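Local atomic coordinates of 75aa long hypothetical regulatory protein AsnC (Pyrococcus horikoshii, PDB entry 2CVI), a protein that is of unknown function but, as a stand-alone Lrp/AsnC ligand-binding domain that associates with itself, may sense small effector molecules such as amino acids. Residues Met1-Phe5 / Lys43-Leu49. Residues are numbered along the deposited sequence; the frame is centred on the assembly and turned at random.
Sequences MVTAF and KVETDTL
In the four-stranded antiparallel sheet of this βαββαβ Lrp/AsnC domain, Met1-Phe5 and Lys43-Leu49 carry parts of the two central strands, extended (beta) backbones 4.7 Å apart at closest axis approach, their N-to-C directions 158° apart. Lys43 (all chi t) pairs with Phe5 at a non-hydrogen-bonded site; its CG lies over the Phe5 ring face, 4.0 Å from the centroid, a CH-pi contact, and its NZ reaches Tyr32 of the second subunit. Val44 pairs with Ala4 through Val44 N to Ala4 O (2.8 Å) and Ala4 N to Val44 O (2.9 Å); Val44 CG2 sits 3.9 Å from Ala4 CB, on the face covered by helix 49-59. Glu45 (chi1 m) forms a non-hydrogen-bonded pair with Thr3 and salt-bridges Lys29 through OE1; Met1 CE touches Glu45 CD at 3.3 Å. Thr46 pairs with Val2 (Val2 N to Thr46 O 2.7 Å, Thr46 N to Val2 O 2.9 Å), and Thr46 OG1 (chi1 p) donates to Thr48 O at 2.9 Å. Asp47 leaves the strand with helix-like angles (phi -66°, psi -43°); Thr48 then N-caps helix 49-59, OG1 accepting from Asp51 N. Leu49 CD2 packs 3.7 Å from Val2 CG1. On the Thr3-Glu45 face, one water bridges Thr3 OG1 (2.6 Å) and Glu45 OE2 (2.7 Å), donating to the carboxylate.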
loop_
_atom_site.group_PDB
_atom_site.type_symbol
_atom_site.label_atom_id
_atom_site.label_comp_id
_atom_site.label_asym_id
_atom_site.label_seq_id
_atom_site.Cartn_x
_atom_site.Cartn_y
_atom_site.Cartn_z
ATOM N N MET A 1 4.307 -16.885 -8.573
ATOM C CA MET A 1 4.445 -15.438 -8.917
ATOM C C MET A 1 4.676 -14.699 -7.591
ATOM O O MET A 1 4.143 -15.114 -6.558
ATOM C CB MET A 1 3.156 -14.955 -9.584
ATOM C CG MET A 1 3.070 -13.467 -9.879
ATOM S SD MET A 1 1.410 -13.073 -10.553
ATOM C CE MET A 1 0.552 -12.778 -9.052
ATOM N N VAL A 2 5.495 -13.647 -7.623
ATOM C CA VAL A 2 5.771 -12.840 -6.430
ATOM C C VAL A 2 4.957 -11.555 -6.535
ATOM O O VAL A 2 4.906 -10.935 -7.601
ATOM C CB VAL A 2 7.265 -12.473 -6.355
ATOM C CG1 VAL A 2 7.524 -11.538 -5.168
ATOM C CG2 VAL A 2 8.092 -13.720 -6.160
ATOM N N THR A 3 4.339 -11.146 -5.426
ATOM C CA THR A 3 3.526 -9.948 -5.359
ATOM C C THR A 3 4.184 -9.027 -4.334
ATOM O O THR A 3 4.547 -9.463 -3.248
ATOM C CB THR A 3 2.111 -10.290 -4.879
ATOM O OG1 THR A 3 1.518 -11.161 -5.853
ATOM C CG2 THR A 3 1.261 -9.039 -4.743
ATOM N N ALA A 4 4.332 -7.758 -4.688
ATOM C CA ALA A 4 4.969 -6.827 -3.757
ATOM C C ALA A 4 4.446 -5.415 -3.925
ATOM O O ALA A 4 3.906 -5.065 -4.960
ATOM C CB ALA A 4 6.515 -6.837 -3.978
ATOM N N PHE A 5 4.571 -4.619 -2.871
ATOM C CA PHE A 5 4.213 -3.212 -2.939
ATOM C C PHE A 5 5.508 -2.439 -2.773
ATOM O O PHE A 5 6.270 -2.696 -1.833
ATOM C CB PHE A 5 3.267 -2.830 -1.802
ATOM C CG PHE A 5 1.864 -3.248 -2.043
ATOM C CD1 PHE A 5 0.972 -2.385 -2.685
ATOM C CD2 PHE A 5 1.449 -4.525 -1.695
ATOM C CE1 PHE A 5 -0.300 -2.782 -2.993
ATOM C CE2 PHE A 5 0.165 -4.968 -1.984
ATOM C CZ PHE A 5 -0.729 -4.093 -2.647
ATOM N N LYS A 43 1.950 -1.555 -6.947
ATOM C CA LYS A 43 1.799 -2.995 -6.714
ATOM C C LYS A 43 2.417 -3.648 -7.940
ATOM O O LYS A 43 2.039 -3.353 -9.074
ATOM C CB LYS A 43 0.316 -3.459 -6.593
ATOM C CG LYS A 43 0.188 -4.940 -6.129
ATOM C CD LYS A 43 -1.274 -5.460 -6.091
ATOM C CE LYS A 43 -1.361 -6.843 -5.457
ATOM N NZ LYS A 43 -2.713 -7.428 -5.747
ATOM N N VAL A 44 3.381 -4.534 -7.704
ATOM C CA VAL A 44 4.028 -5.265 -8.791
ATOM C C VAL A 44 3.907 -6.771 -8.593
ATOM O O VAL A 44 3.738 -7.276 -7.478
ATOM C CB VAL A 44 5.533 -4.960 -8.879
ATOM C CG1 VAL A 44 5.765 -3.515 -9.215
ATOM C CG2 VAL A 44 6.203 -5.296 -7.580
ATOM N N GLU A 45 3.913 -7.473 -9.722
ATOM C CA GLU A 45 3.925 -8.935 -9.744
ATOM C C GLU A 45 5.066 -9.332 -10.702
ATOM O O GLU A 45 5.184 -8.804 -11.817
ATOM C CB GLU A 45 2.561 -9.502 -10.225
ATOM C CG GLU A 45 1.422 -9.216 -9.252
ATOM C CD GLU A 45 0.036 -9.620 -9.774
ATOM O OE1 GLU A 45 -0.119 -9.771 -11.000
ATOM O OE2 GLU A 45 -0.881 -9.768 -8.949
ATOM N N THR A 46 5.905 -10.253 -10.248
ATOM C CA THR A 46 7.042 -10.749 -11.030
ATOM C C THR A 46 7.102 -12.270 -10.922
ATOM O O THR A 46 6.527 -12.854 -10.005
ATOM C CB THR A 46 8.387 -10.136 -10.549
ATOM O OG1 THR A 46 8.629 -10.487 -9.182
ATOM C CG2 THR A 46 8.374 -8.596 -10.726
ATOM N N ASP A 47 7.812 -12.914 -11.846
ATOM C CA ASP A 47 7.898 -14.367 -11.814
ATOM C C ASP A 47 8.639 -14.893 -10.593
ATOM O O ASP A 47 8.245 -15.884 -9.963
ATOM C CB ASP A 47 8.610 -14.846 -13.080
ATOM C CG ASP A 47 7.799 -14.606 -14.332
ATOM O OD1 ASP A 47 6.588 -14.305 -14.221
ATOM O OD2 ASP A 47 8.378 -14.735 -15.437
ATOM N N THR A 48 9.737 -14.233 -10.281
ATOM C CA THR A 48 10.622 -14.624 -9.207
ATOM C C THR A 48 11.072 -13.424 -8.397
ATOM O O THR A 48 10.885 -12.255 -8.804
ATOM C CB THR A 48 11.926 -15.260 -9.785
ATOM O OG1 THR A 48 12.677 -14.245 -10.498
ATOM C CG2 THR A 48 11.571 -16.388 -10.797
ATOM N N LEU A 49 11.667 -13.704 -7.246
ATOM C CA LEU A 49 12.252 -12.652 -6.417
ATOM C C LEU A 49 13.426 -11.999 -7.127
ATOM O O LEU A 49 13.662 -10.789 -6.999
ATOM C CB LEU A 49 12.715 -13.188 -5.056
ATOM C CG LEU A 49 11.663 -13.237 -3.976
ATOM C CD1 LEU A 49 12.386 -13.575 -2.667
ATOM C CD2 LEU A 49 10.937 -11.861 -3.819
HETATM O O HOH W 1 -1.005 -10.817 -6.508
#